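PA0821 (Pseudomonas aeruginosa, PDB 7DRG) is probably the immunity protein (antitoxin) that protects the cell against a VRR-NUC domain-containing effector of the type VI secretion system. Local coordinates at residues 234-238 / 239-243. Numbering follows the deposited sequence.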
ATOM      1  N   THR B 234     -15.450   4.820 -20.454  1.00 17.28           N
ATOM      2  CA  THR B 234     -16.636   4.503 -19.674  1.00 16.74           C
ATOM      3  C   THR B 234     -17.794   4.295 -20.633  1.00 18.06           C
ATOM      4  O   THR B 234     -18.050   5.156 -21.475  1.00 20.23           O
ATOM      5  CB  THR B 234     -16.955   5.626 -18.685  1.00 18.34           C
ATOM      6  OG1 THR B 234     -15.781   5.911 -17.913  1.00 18.85           O
ATOM      7  CG2 THR B 234     -18.069   5.194 -17.735  1.00 22.21           C
ATOM      8  N   LEU B 235     -18.484   3.159 -20.515  1.00 16.42           N
ATOM      9  CA  LEU B 235     -19.584   2.816 -21.414  1.00 18.22           C
ATOM     10  C   LEU B 235     -20.907   2.894 -20.662  1.00 19.39           C
ATOM     11  O   LEU B 235     -21.071   2.256 -19.617  1.00 22.06           O
ATOM     12  CB  LEU B 235     -19.393   1.419 -22.019  1.00 17.73           C
ATOM     13  CG  LEU B 235     -20.435   1.000 -23.072  1.00 19.61           C
ATOM     14  CD1 LEU B 235     -19.813   0.044 -24.043  1.00 21.21           C
ATOM     15  CD2 LEU B 235     -21.644   0.333 -22.425  1.00 20.14           C
ATOM     16  N   LEU B 236     -21.859   3.644 -21.216  1.00 21.31           N
ATOM     17  CA  LEU B 236     -23.216   3.726 -20.695  1.00 18.13           C
ATOM     18  C   LEU B 236     -24.182   3.306 -21.790  1.00 23.05           C
ATOM     19  O   LEU B 236     -24.118   3.841 -22.898  1.00 24.38           O
ATOM     20  CB  LEU B 236     -23.566   5.148 -20.256  1.00 22.78           C
ATOM     21  CG  LEU B 236     -22.596   5.895 -19.343  1.00 21.72           C
ATOM     22  CD1 LEU B 236     -23.128   7.293 -19.088  1.00 25.22           C
ATOM     23  CD2 LEU B 236     -22.388   5.154 -18.029  1.00 25.11           C
ATOM     24  N   ASN B 237     -25.081   2.372 -21.481  1.00 22.17           N
ATOM     25  CA  ASN B 237     -26.160   2.128 -22.430  1.00 21.56           C
ATOM     26  C   ASN B 237     -27.151   3.293 -22.374  1.00 22.80           C
ATOM     27  O   ASN B 237     -27.050   4.190 -21.536  1.00 26.34           O
ATOM     28  CB  ASN B 237     -26.838   0.775 -22.170  1.00 22.29           C
ATOM     29  CG  ASN B 237     -27.609   0.722 -20.858  1.00 26.04           C
ATOM     30  OD1 ASN B 237     -27.455   1.573 -19.978  1.00 26.57           O
ATOM     31  ND2 ASN B 237     -28.443  -0.308 -20.719  1.00 26.57           N
ATOM     32  N   ASN B 238     -28.102   3.302 -23.314  1.00 26.48           N
ATOM     33  CA  ASN B 238     -28.983   4.460 -23.406  1.00 30.58           C
ATOM     34  C   ASN B 238     -29.776   4.678 -22.124  1.00 23.76           C
ATOM     35  O   ASN B 238     -30.036   5.825 -21.748  1.00 28.62           O
ATOM     36  CB  ASN B 238     -29.922   4.326 -24.604  1.00 25.23           C
ATOM     37  CG  ASN B 238     -29.268   4.771 -25.904  1.00 33.81           C
ATOM     38  OD1 ASN B 238     -28.287   5.515 -25.896  1.00 38.43           O
ATOM     39  ND2 ASN B 238     -29.820   4.328 -27.028  1.00 41.48           N
ATOM     40  N   GLU B 239     -30.144   3.606 -21.418  1.00 29.07           N
ATOM     41  CA  GLU B 239     -30.892   3.799 -20.180  1.00 25.85           C
ATOM     42  C   GLU B 239     -30.036   4.483 -19.115  1.00 33.34           C
ATOM     43  O   GLU B 239     -30.496   5.408 -18.438  1.00 32.95           O
ATOM     44  CB  GLU B 239     -31.442   2.474 -19.658  1.00 34.52           C
ATOM     45  CG  GLU B 239     -32.157   2.661 -18.329  1.00 45.55           C
ATOM     46  CD  GLU B 239     -33.023   1.490 -17.928  1.00 52.42           C
ATOM     47  OE1 GLU B 239     -32.761   0.360 -18.395  1.00 53.43           O
ATOM     48  OE2 GLU B 239     -33.968   1.708 -17.138  1.00 52.88           O
ATOM     49  N   ARG B 240     -28.788   4.037 -18.942  1.00 26.37           N
ATOM     50  CA  ARG B 240     -27.899   4.703 -17.992  1.00 25.35           C
ATOM     51  C   ARG B 240     -27.587   6.123 -18.435  1.00 26.41           C
ATOM     52  O   ARG B 240     -27.473   7.032 -17.604  1.00 30.89           O
ATOM     53  CB  ARG B 240     -26.613   3.900 -17.830  1.00 28.78           C
ATOM     54  CG  ARG B 240     -26.801   2.663 -16.984  1.00 27.59           C
ATOM     55  CD  ARG B 240     -25.634   1.686 -17.102  1.00 23.49           C
ATOM     56  NE  ARG B 240     -25.769   0.646 -16.095  1.00 25.56           N
ATOM     57  CZ  ARG B 240     -26.557  -0.414 -16.217  1.00 22.57           C
ATOM     58  NH1 ARG B 240     -27.269  -0.601 -17.328  1.00 23.74           N
ATOM     59  NH2 ARG B 240     -26.619  -1.292 -15.230  1.00 24.37           N
ATOM     60  N   LEU B 241     -27.435   6.330 -19.744  1.00 30.95           N
ATOM     61  CA  LEU B 241     -27.188   7.671 -20.262  1.00 29.04           C
ATOM     62  C   LEU B 241     -28.334   8.615 -19.921  1.00 28.65           C
ATOM     63  O   LEU B 241     -28.105   9.760 -19.513  1.00 33.44           O
ATOM     64  CB  LEU B 241     -26.966   7.606 -21.772  1.00 32.70           C
ATOM     65  CG  LEU B 241     -26.731   8.925 -22.504  1.00 29.28           C
ATOM     66  CD1 LEU B 241     -25.516   9.651 -21.946  1.00 31.67           C
ATOM     67  CD2 LEU B 241     -26.569   8.663 -23.988  1.00 30.73           C
ATOM     68  N   ALA B 242     -29.576   8.142 -20.050  1.00 31.21           N
ATOM     69  CA  ALA B 242     -30.726   8.967 -19.691  1.00 36.73           C
ATOM     70  C   ALA B 242     -30.766   9.246 -18.191  1.00 39.43           C
ATOM     71  O   ALA B 242     -31.061  10.372 -17.774  1.00 40.25           O
ATOM     72  CB  ALA B 242     -32.018   8.290 -20.151  1.00 33.14           C
ATOM     73  N   LEU B 243     -30.467   8.237 -17.366  1.00 34.89           N
ATOM     74  CA  LEU B 243     -30.432   8.448 -15.924  1.00 35.32           C
ATOM     75  C   LEU B 243     -29.335   9.421 -15.511  1.00 36.76           C
ATOM     76  O   LEU B 243     -29.453  10.056 -14.459  1.00 37.55           O
ATOM     77  CB  LEU B 243     -30.249   7.113 -15.195  1.00 36.36           C
ATOM     78  CG  LEU B 243     -31.478   6.205 -15.131  1.00 42.26           C
ATOM     79  CD1 LEU B 243     -31.086   4.797 -14.721  1.00 42.52           C
ATOM     80  CD2 LEU B 243     -32.511   6.768 -14.163  1.00 42.78           C
TER
HETATM   81  O   HOH W   1     -30.387  -0.910 -18.556  1.00 41.32           O
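Asn237 OD1 is gripped twice by Arg240, once through the backbone and once through the side chain. The backbone N of Arg240 donates to Asn237 OD1 at 3.0 Å, approaching from above the carbonyl plane of the amide. This is the N-cap bond of helix 238-243; CG of Asn237 lies between its own backbone N and carbonyl carbon (chi1 68°), which brings OD1 to the N-H of Arg240. The side chain of Arg240 adds, through NH1, a weak but straight bond to Asn237 OD1 at 3.4 Å, with the amide at the edge of the guanidinium and the two planes 48° apart. A water takes a hydrogen bond from Asn237 ND2 and gives one to Glu239 OE1, so both ends of the amide have partners, which would tend to hold its rotation. Behind the cap, Leu241 N reaches Asn237 O at 2.8 Å and Ala242 N reaches Asn238 O at 2.9 Å, the first helical bonds. The axes of 234-237 and 239-243 run at 96° to each other, so the chain passes from strand to helix with a sharp turn. Arg240 NE ties the turn to Arg226 O, Leu241 packs on Val268 of strand 267-272, and Leu236 on Leu297 of helix 288-297.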